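Long-range contact in hypothetical aldose 1-epimerase (Klebsiella pneumoniae subsp. pneumoniae MGH 78578, PDB 3TY1), which is of unconfirmed function but belongs to the galactose mutarotase-like clan, and may bind carbohydrate and act as an aldose 1-epimerase: residues D174-E180 and H193-H199. Numbering follows the deposited sequence.
With SO4 (sulfate ion), chain H.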
loop_
_atom_site.group_PDB
_atom_site.type_symbol
_atom_site.label_atom_id
_atom_site.label_comp_id
_atom_site.label_asym_id
_atom_site.label_seq_id
_atom_site.Cartn_x
_atom_site.Cartn_y
_atom_site.Cartn_z
ATOM N N ASP A 174 -9.619 7.026 18.079
ATOM C CA ASP A 174 -10.303 5.735 17.998
ATOM C C ASP A 174 -11.759 6.025 17.673
ATOM O O ASP A 174 -12.668 5.944 18.520
ATOM C CB ASP A 174 -10.122 4.838 19.244
ATOM C CG ASP A 174 -10.482 3.353 18.959
ATOM O OD1 ASP A 174 -10.826 3.019 17.780
ATOM O OD2 ASP A 174 -10.404 2.509 19.891
ATOM N N LEU A 175 -11.954 6.443 16.434
ATOM C CA LEU A 175 -13.261 6.706 15.887
ATOM C C LEU A 175 -13.680 5.470 15.113
ATOM O O LEU A 175 -12.880 4.908 14.343
ATOM C CB LEU A 175 -13.210 7.921 14.976
ATOM C CG LEU A 175 -13.013 9.311 15.591
ATOM C CD1 LEU A 175 -13.005 10.277 14.437
ATOM C CD2 LEU A 175 -14.092 9.668 16.628
ATOM N N GLN A 176 -14.918 5.026 15.325
ATOM C CA GLN A 176 -15.433 3.863 14.621
ATOM C C GLN A 176 -16.888 4.114 14.231
ATOM O O GLN A 176 -17.670 4.578 15.045
ATOM C CB GLN A 176 -15.343 2.610 15.502
ATOM C CG GLN A 176 -13.978 2.368 16.158
ATOM C CD GLN A 176 -13.903 1.049 16.928
ATOM O OE1 GLN A 176 -14.786 0.211 16.832
ATOM N NE2 GLN A 176 -12.835 0.858 17.654
ATOM N N THR A 177 -17.245 3.759 13.007
ATOM C CA THR A 177 -18.593 3.953 12.499
ATOM C C THR A 177 -19.251 2.632 12.172
ATOM O O THR A 177 -18.729 1.883 11.351
ATOM C CB THR A 177 -18.563 4.804 11.227
ATOM O OG1 THR A 177 -17.924 6.037 11.541
ATOM C CG2 THR A 177 -20.004 5.067 10.737
ATOM N N LEU A 178 -20.356 2.332 12.852
ATOM C CA LEU A 178 -21.153 1.159 12.528
ATOM C C LEU A 178 -22.113 1.653 11.481
ATOM O O LEU A 178 -23.115 2.306 11.801
ATOM C CB LEU A 178 -21.869 0.563 13.740
ATOM C CG LEU A 178 -22.686 -0.727 13.492
ATOM C CD1 LEU A 178 -21.831 -1.835 12.867
ATOM C CD2 LEU A 178 -23.352 -1.232 14.815
ATOM N N THR A 179 -21.796 1.364 10.216
ATOM C CA THR A 179 -22.664 1.736 9.102
ATOM C C THR A 179 -23.830 0.755 9.022
ATOM O O THR A 179 -23.681 -0.428 9.388
ATOM C CB THR A 179 -21.949 1.760 7.743
ATOM O OG1 THR A 179 -21.610 0.431 7.370
ATOM C CG2 THR A 179 -20.688 2.659 7.724
ATOM N N GLU A 180 -24.996 1.230 8.569
ATOM C CA GLU A 180 -26.144 0.327 8.377
ATOM C C GLU A 180 -27.027 0.815 7.249
ATOM O O GLU A 180 -27.432 1.988 7.225
ATOM C CB GLU A 180 -26.989 0.152 9.659
ATOM C CG GLU A 180 -28.058 -0.942 9.512
ATOM C CD GLU A 180 -28.861 -1.218 10.805
ATOM O OE1 GLU A 180 -29.722 -0.404 11.195
ATOM O OE2 GLU A 180 -28.640 -2.284 11.396
ATOM N N HIS A 193 -28.552 4.299 8.520
ATOM C CA HIS A 193 -28.596 4.605 9.934
ATOM C C HIS A 193 -27.235 4.305 10.488
ATOM O O HIS A 193 -27.018 3.274 11.103
ATOM C CB HIS A 193 -29.686 3.795 10.619
ATOM C CG HIS A 193 -31.047 4.148 10.129
ATOM N ND1 HIS A 193 -31.687 5.314 10.498
ATOM C CD2 HIS A 193 -31.855 3.543 9.228
ATOM C CE1 HIS A 193 -32.853 5.381 9.880
ATOM N NE2 HIS A 193 -32.987 4.311 9.119
ATOM N N ASP A 194 -26.291 5.195 10.202
ATOM C CA ASP A 194 -24.929 5.035 10.643
ATOM C C ASP A 194 -24.787 5.618 12.046
ATOM O O ASP A 194 -25.476 6.594 12.394
ATOM C CB ASP A 194 -23.915 5.740 9.694
ATOM C CG ASP A 194 -24.021 5.293 8.252
ATOM O OD1 ASP A 194 -24.492 4.149 7.965
ATOM O OD2 ASP A 194 -23.646 6.117 7.376
ATOM N N VAL A 195 -23.874 5.045 12.828
ATOM C CA VAL A 195 -23.556 5.540 14.159
ATOM C C VAL A 195 -22.028 5.649 14.312
ATOM O O VAL A 195 -21.326 4.650 14.296
ATOM C CB VAL A 195 -24.118 4.640 15.301
ATOM C CG1 VAL A 195 -23.812 5.276 16.679
ATOM C CG2 VAL A 195 -25.631 4.381 15.140
ATOM N N LEU A 196 -21.530 6.872 14.418
ATOM C CA LEU A 196 -20.117 7.139 14.682
ATOM C C LEU A 196 -19.961 7.146 16.197
ATOM O O LEU A 196 -20.760 7.813 16.895
ATOM C CB LEU A 196 -19.731 8.509 14.140
ATOM C CG LEU A 196 -18.346 9.066 14.487
ATOM C CD1 LEU A 196 -17.256 8.276 13.814
ATOM C CD2 LEU A 196 -18.277 10.511 14.110
ATOM N N THR A 197 -18.975 6.419 16.703
ATOM C CA THR A 197 -18.669 6.421 18.130
ATOM C C THR A 197 -17.204 6.734 18.377
ATOM O O THR A 197 -16.303 6.212 17.704
ATOM C CB THR A 197 -19.038 5.094 18.812
ATOM O OG1 THR A 197 -20.422 4.839 18.598
ATOM C CG2 THR A 197 -18.793 5.132 20.304
ATOM N N ASN A 198 -16.974 7.612 19.353
ATOM C CA ASN A 198 -15.622 7.931 19.789
ATOM C C ASN A 198 -15.288 6.980 20.929
ATOM O O ASN A 198 -15.795 7.133 22.038
ATOM C CB ASN A 198 -15.513 9.382 20.235
ATOM C CG ASN A 198 -14.147 9.726 20.759
ATOM O OD1 ASN A 198 -13.214 8.945 20.633
ATOM N ND2 ASN A 198 -14.004 10.916 21.304
ATOM N N HIS A 199 -14.463 5.976 20.635
ATOM C CA HIS A 199 -14.070 4.979 21.643
ATOM C C HIS A 199 -12.896 5.424 22.498
ATOM O O HIS A 199 -12.476 4.684 23.379
ATOM C CB HIS A 199 -13.733 3.639 20.966
ATOM C CG HIS A 199 -14.915 2.931 20.381
ATOM N ND1 HIS A 199 -15.431 1.779 20.929
ATOM C CD2 HIS A 199 -15.654 3.184 19.278
ATOM C CE1 HIS A 199 -16.461 1.370 20.209
ATOM N NE2 HIS A 199 -16.619 2.202 19.198
HETATM S S SO4 H . -36.287 3.303 8.411
HETATM O O1 SO4 H . -37.295 3.246 7.347
HETATM O O2 SO4 H . -36.880 3.604 9.710
HETATM O O3 SO4 H . -35.632 2.002 8.500
HETATM O O4 SO4 H . -35.318 4.364 8.109
HETATM O O HOH W 1 -10.992 9.307 19.098
HETATM O O HOH W 2 -9.869 3.374 22.364
HETATM O O HOH W 3 -25.527 1.689 13.007
#
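Gln-176 lies across the ring of His-199, and its side chain illustrates how a polar chain can be used along its whole length. CG of Gln-176 stands beside the backbone N (chi1 -50°) and the chain then runs extended, which carries it over one ring face. CB of Gln-176 is 3.8 Å from CD2 of His-199, and CG of Gln-176 follows at 3.6 Å from that same CD2. The amide carbon CD sits above the ring, offset toward its rim, with the two planes only 17° apart: an amide-on-ring stack. At the tip the branches divide. OE1 hangs over the His-199 NE2 side without bonding to it, whereas NE2 of Gln-176 points its N-H in the amide plane at OD1 of Asp-174, 3.0 Å away and almost straight (177°). Ser-168 also hydrogen-bonds that OD1 and so helps to position the acceptor, while the bond from NE2, together with the stack, would fix the rotation of the amide.

Beneath this, the backbones pair as antiparallel strands, Gln-176 with Thr-197 and Leu-178 with Val-195 as hydrogen-bonded pairs, Thr-177 and Leu-196 as a non-hydrogen-bonded pair between them. Toward Glu-180 the pattern changes. His-193 N still reaches Glu-180 O (2.9 Å), but Glu-180 N turns to the carboxylate of Asp-194, meeting OD1 at 3.0 Å. A water donates to both His-193 O and Leu-178 O. OD2 of Asp-194 forms a salt bridge with Arg-116 and a hydrogen bond with Tyr-210, so both carboxylate oxygens have partners.

Strands 173-183 and 189-198 form a hairpin within the large antiparallel sheet of the supersandwich. Strand 159-169 flanks the first and strand 342-352 the second, while strands 114-119 and 204-214 cover the face bearing Leu-175, Thr-177, Leu-196 and Asn-198.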